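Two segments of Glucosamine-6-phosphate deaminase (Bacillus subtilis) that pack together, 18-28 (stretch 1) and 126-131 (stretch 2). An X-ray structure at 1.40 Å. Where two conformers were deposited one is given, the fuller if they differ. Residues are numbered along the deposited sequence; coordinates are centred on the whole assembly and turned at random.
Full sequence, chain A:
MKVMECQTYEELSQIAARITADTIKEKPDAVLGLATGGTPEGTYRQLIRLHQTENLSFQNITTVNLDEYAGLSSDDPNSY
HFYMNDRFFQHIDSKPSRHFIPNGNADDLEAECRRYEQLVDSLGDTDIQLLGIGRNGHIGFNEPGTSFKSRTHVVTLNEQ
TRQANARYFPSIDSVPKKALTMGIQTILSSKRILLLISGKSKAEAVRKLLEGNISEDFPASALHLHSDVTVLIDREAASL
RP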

ATOM      1  N   ARG A  18     -10.926 -11.099   0.111  1.00  5.40           N
ATOM      2  CA  ARG A  18     -12.091 -11.341   0.968  1.00  5.41           C
ATOM      3  C   ARG A  18     -12.170 -10.338   2.123  1.00  5.35           C
ATOM      4  O   ARG A  18     -13.253  -9.783   2.428  1.00  6.48           O
ATOM      5  CB  ARG A  18     -12.068 -12.789   1.464  1.00  5.74           C
ATOM      6  CG  ARG A  18     -13.201 -13.158   2.422  1.00  7.25           C
ATOM      7  CD  ARG A  18     -14.565 -12.984   1.804  1.00  8.60           C
ATOM      8  NE  ARG A  18     -14.706 -13.870   0.660  1.00 10.55           N
ATOM      9  CZ  ARG A  18     -15.633 -13.768  -0.271  1.00 10.56           C
ATOM     10  NH1 ARG A  18     -16.505 -12.777  -0.239  1.00 10.51           N
ATOM     11  NH2 ARG A  18     -15.653 -14.649  -1.261  1.00 12.04           N
ATOM     12  N   ILE A  19     -11.036 -10.073   2.774  1.00  5.84           N
ATOM     13  CA  ILE A  19     -10.991  -9.106   3.875  1.00  6.69           C
ATOM     14  C   ILE A  19     -11.363  -7.707   3.381  1.00  6.30           C
ATOM     15  O   ILE A  19     -12.144  -6.976   4.033  1.00  6.66           O
ATOM     16  CB  ILE A  19      -9.627  -9.070   4.551  1.00  7.49           C
ATOM     17  CG1 ILE A  19      -9.362 -10.391   5.310  1.00  8.42           C
ATOM     18  CG2 ILE A  19      -9.486  -7.859   5.460  1.00  8.07           C
ATOM     19  CD1 ILE A  19      -7.922 -10.630   5.719  1.00  9.44           C
ATOM     20  N   THR A  20     -10.863  -7.344   2.197  1.00  6.30           N
ATOM     21  CA  THR A  20     -11.183  -6.043   1.628  1.00  5.86           C
ATOM     22  C   THR A  20     -12.687  -5.983   1.279  1.00  6.31           C
ATOM     23  O   THR A  20     -13.359  -4.995   1.520  1.00  6.52           O
ATOM     24  CB  THR A  20     -10.301  -5.764   0.397  1.00  7.01           C
ATOM     25  OG1 THR A  20      -8.933  -5.911   0.777  1.00  8.43           O
ATOM     26  CG2 THR A  20     -10.492  -4.364  -0.124  1.00  7.85           C
ATOM     27  N   ALA A  21     -13.189  -7.044   0.642  1.00  5.33           N
ATOM     28  CA  ALA A  21     -14.615  -7.130   0.338  1.00  6.50           C
ATOM     29  C   ALA A  21     -15.478  -7.013   1.588  1.00  6.06           C
ATOM     30  O   ALA A  21     -16.516  -6.359   1.589  1.00  6.94           O
ATOM     31  CB  ALA A  21     -14.929  -8.404  -0.366  1.00  6.13           C
ATOM     32  N   ASP A  22     -15.051  -7.643   2.661  1.00  6.57           N
ATOM     33  CA  ASP A  22     -15.759  -7.542   3.949  1.00  6.86           C
ATOM     34  C   ASP A  22     -15.881  -6.082   4.376  1.00  6.57           C
ATOM     35  O   ASP A  22     -16.923  -5.633   4.854  1.00  7.16           O
ATOM     36  CB  ASP A  22     -15.019  -8.327   5.052  1.00  7.45           C
ATOM     37  CG  ASP A  22     -15.201  -9.817   4.970  1.00 10.20           C
ATOM     38  OD1 ASP A  22     -16.143 -10.313   4.304  1.00  9.90           O
ATOM     39  OD2 ASP A  22     -14.416 -10.536   5.631  1.00 13.05           O
ATOM     40  N   THR A  23     -14.798  -5.326   4.191  1.00  6.89           N
ATOM     41  CA  THR A  23     -14.798  -3.908   4.622  1.00  7.14           C
ATOM     42  C   THR A  23     -15.800  -3.110   3.780  1.00  7.55           C
ATOM     43  O   THR A  23     -16.580  -2.299   4.286  1.00  9.21           O
ATOM     44  CB  THR A  23     -13.390  -3.327   4.414  1.00  8.30           C
ATOM     45  OG1 THR A  23     -12.436  -4.128   5.159  1.00 12.47           O
ATOM     46  CG2 THR A  23     -13.314  -1.876   4.847  1.00  8.97           C
ATOM     47  N   ILE A  24     -15.797  -3.396   2.491  1.00  7.70           N
ATOM     48  CA  ILE A  24     -16.690  -2.735   1.550  1.00  8.04           C
ATOM     49  C   ILE A  24     -18.167  -3.042   1.828  1.00  8.56           C
ATOM     50  O   ILE A  24     -19.023  -2.179   1.707  1.00 10.26           O
ATOM     51  CB  ILE A  24     -16.339  -3.149   0.088  1.00  8.16           C
ATOM     52  CG1 ILE A  24     -14.961  -2.646  -0.337  1.00  9.53           C
ATOM     53  CG2 ILE A  24     -17.411  -2.677  -0.912  1.00 10.15           C
ATOM     54  CD1 ILE A  24     -14.468  -3.306  -1.622  1.00 12.15           C
ATOM     55  N   LYS A  25     -18.475  -4.284   2.146  1.00  8.59           N
ATOM     56  CA  LYS A  25     -19.856  -4.633   2.342  1.00  9.52           C
ATOM     57  C   LYS A  25     -20.398  -4.242   3.698  1.00 10.62           C
ATOM     58  O   LYS A  25     -21.588  -3.894   3.788  1.00 13.31           O
ATOM     59  CB  LYS A  25     -20.028  -6.112   2.102  1.00  9.22           C
ATOM     60  CG  LYS A  25     -19.906  -6.508   0.660  1.00 15.87           C
ATOM     61  CD  LYS A  25     -21.206  -6.755  -0.044  1.00 19.26           C
ATOM     62  CE  LYS A  25     -21.920  -7.950   0.471  1.00 16.82           C
ATOM     63  NZ  LYS A  25     -23.021  -8.309  -0.443  1.00 19.38           N
ATOM     64  N   GLU A  26     -19.577  -4.268   4.733  1.00 10.35           N
ATOM     65  CA  GLU A  26     -20.013  -3.840   6.062  1.00 12.37           C
ATOM     66  C   GLU A  26     -20.330  -2.330   6.032  1.00 12.54           C
ATOM     67  O   GLU A  26     -21.228  -1.860   6.702  1.00 15.00           O
ATOM     68  CB  GLU A  26     -18.909  -4.138   7.047  1.00 12.24           C
ATOM     69  CG  GLU A  26     -19.185  -3.800   8.507  1.00 16.19           C
ATOM     70  CD  GLU A  26     -17.970  -4.033   9.410  1.00 19.70           C
ATOM     71  OE1 GLU A  26     -18.169  -4.338  10.612  1.00 29.91           O
ATOM     72  OE2 GLU A  26     -16.810  -3.898   8.952  1.00 27.94           O
ATOM     73  N   LYS A  27     -19.536  -1.592   5.258  1.00 12.35           N
ATOM     74  CA  LYS A  27     -19.613  -0.122   5.167  1.00 13.63           C
ATOM     75  C   LYS A  27     -19.462   0.236   3.682  1.00 12.18           C
ATOM     76  O   LYS A  27     -18.342   0.362   3.181  1.00 12.77           O
ATOM     77  CB  LYS A  27     -18.497   0.487   6.008  1.00 14.15           C
ATOM     78  CG  LYS A  27     -18.595   1.968   6.124  1.00 16.97           C
ATOM     79  CD  LYS A  27     -17.617   2.515   7.147  1.00 18.62           C
ATOM     80  CE  LYS A  27     -17.879   3.978   7.384  1.00 23.16           C
ATOM     81  NZ  LYS A  27     -16.740   4.604   8.169  1.00 26.40           N
ATOM     82  N   PRO A  28     -20.578   0.294   2.931  1.00 12.40           N
ATOM     83  CA  PRO A  28     -20.505   0.643   1.508  1.00 12.77           C
ATOM     84  C   PRO A  28     -19.827   1.961   1.182  1.00 12.17           C
ATOM     85  O   PRO A  28     -19.349   2.126   0.069  1.00 13.75           O
ATOM     86  CB  PRO A  28     -21.966   0.668   1.080  1.00 13.16           C
ATOM     87  CG  PRO A  28     -22.595  -0.358   1.964  1.00 12.96           C
ATOM     88  CD  PRO A  28     -21.943  -0.092   3.313  1.00 12.53           C
ATOM     89  N   THR A 126      -8.838   6.115   7.023  1.00 14.27           N
ATOM     90  CA  THR A 126      -9.232   4.875   6.333  1.00 12.15           C
ATOM     91  C   THR A 126      -9.926   3.826   7.230  1.00  9.66           C
ATOM     92  O   THR A 126      -9.591   3.681   8.436  1.00 11.44           O
ATOM     93  CB  THR A 126      -8.001   4.274   5.636  1.00 10.89           C
ATOM     94  OG1 THR A 126      -7.044   3.894   6.635  1.00 11.34           O
ATOM     95  CG2 THR A 126      -7.389   5.276   4.697  1.00 12.01           C
ATOM     96  N   ASP A 127     -10.847   3.053   6.651  1.00  8.57           N
ATOM     97  CA  ASP A 127     -11.459   1.907   7.274  1.00  8.96           C
ATOM     98  C   ASP A 127     -10.562   0.666   7.233  1.00  7.59           C
ATOM     99  O   ASP A 127     -10.601  -0.199   8.115  1.00  9.67           O
ATOM    100  CB  ASP A 127     -12.824   1.609   6.659  1.00  9.31           C
ATOM    101  CG  ASP A 127     -13.826   2.668   7.015  1.00 10.63           C
ATOM    102  OD1 ASP A 127     -14.284   2.616   8.169  1.00 14.21           O
ATOM    103  OD2 ASP A 127     -14.094   3.596   6.181  1.00 11.30           O
ATOM    104  N   ILE A 128      -9.802   0.545   6.138  1.00  6.77           N
ATOM    105  CA  ILE A 128      -8.760  -0.466   6.058  1.00  6.67           C
ATOM    106  C   ILE A 128      -7.617   0.128   5.254  1.00  6.17           C
ATOM    107  O   ILE A 128      -7.872   0.919   4.354  1.00  7.14           O
ATOM    108  CB  ILE A 128      -9.241  -1.784   5.417  1.00  7.29           C
ATOM    109  CG1 ILE A 128      -8.228  -2.921   5.635  1.00  8.27           C
ATOM    110  CG2 ILE A 128      -9.585  -1.574   3.934  1.00  8.90           C
ATOM    111  CD1 ILE A 128      -8.801  -4.272   5.219  1.00  9.42           C
ATOM    112  N   GLN A 129      -6.384  -0.259   5.582  1.00  5.63           N
ATOM    113  CA  GLN A 129      -5.218   0.208   4.822  1.00  5.55           C
ATOM    114  C   GLN A 129      -4.439  -1.030   4.406  1.00  5.33           C
ATOM    115  O   GLN A 129      -3.899  -1.746   5.256  1.00  6.22           O
ATOM    116  CB  GLN A 129      -4.345   1.139   5.654  1.00  5.90           C
ATOM    117  CG  GLN A 129      -3.073   1.574   4.948  1.00  6.61           C
ATOM    118  CD  GLN A 129      -3.332   2.443   3.748  1.00  6.39           C
ATOM    119  OE1 GLN A 129      -3.788   3.577   3.910  1.00  7.55           O
ATOM    120  NE2 GLN A 129      -2.998   1.962   2.543  1.00  5.66           N
ATOM    121  N   LEU A 130      -4.395  -1.284   3.087  1.00  5.13           N
ATOM    122  CA  LEU A 130      -3.533  -2.292   2.510  1.00  5.14           C
ATOM    123  C   LEU A 130      -2.086  -1.772   2.433  1.00  5.00           C
ATOM    124  O   LEU A 130      -1.842  -0.620   2.078  1.00  6.01           O
ATOM    125  CB  LEU A 130      -4.018  -2.668   1.109  1.00  6.43           C
ATOM    126  CG  LEU A 130      -5.370  -3.288   0.784  0.50  8.87           C
ATOM    127  CD1 LEU A 130      -5.443  -3.714  -0.702  0.50 10.60           C
ATOM    128  CD2 LEU A 130      -5.617  -4.404   1.669  0.50 11.08           C
ATOM    129  N   LEU A 131      -1.139  -2.634   2.786  1.00  4.52           N
ATOM    130  CA  LEU A 131       0.270  -2.314   2.737  1.00  4.42           C
ATOM    131  C   LEU A 131       1.026  -3.464   2.104  1.00  5.20           C
ATOM    132  O   LEU A 131       0.618  -4.622   2.181  1.00  4.69           O
ATOM    133  CB  LEU A 131       0.863  -2.165   4.154  1.00  5.39           C
ATOM    134  CG  LEU A 131       0.348  -1.085   5.014  1.00  6.01           C
ATOM    135  CD1 LEU A 131       0.994  -1.146   6.408  1.00  6.71           C
ATOM    136  CD2 LEU A 131       0.569   0.296   4.393  1.00  6.26           C
TER

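A helix (Arg18 to Glu26, begun earlier in the chain) packs against a strand (Ile128 to Leu131) at least 100 residues away in sequence. The two run nearly antiparallel, at 159°, and their axes approach to 9.9 Å; the nearest CA atoms across the contact are Thr23 CA and Ile128 CA, 7.1 Å apart. Successive i to i+4 bonds hold the helix, the last from Lys27 N to Thr23 O (3.2 Å), although Lys27 has itself left helical phi/psi.

Because the directions oppose, Lys27 and Thr23 reach Asp127, while Thr20, earlier in the helix, meets Leu130 further along the strand. Ile128 points toward the helix with chi1 and chi2 both t, and its extended side chain carries CD1 to 3.7 Å from Ile19 CG2, an apolar contact, and to 3.6 Å from Thr23 OG1. Thr23, one helical turn after Ile19, also points toward stretch 2, its methyl CG2 resting 4.0 Å from Asp127 CB. Leu130 leaves its backbone sideways, but its end comes nearer, bringing CD2 to 3.8 Å from Thr20 OG1. Just past the helix, Lys27 extends with all four chi angles t, and its NZ forms a salt bridge with Asp127 OD1 (3.2 Å); the hydrogen bond from Lys27 NZ to Asp127 OD2 is weak, at 3.5 Å.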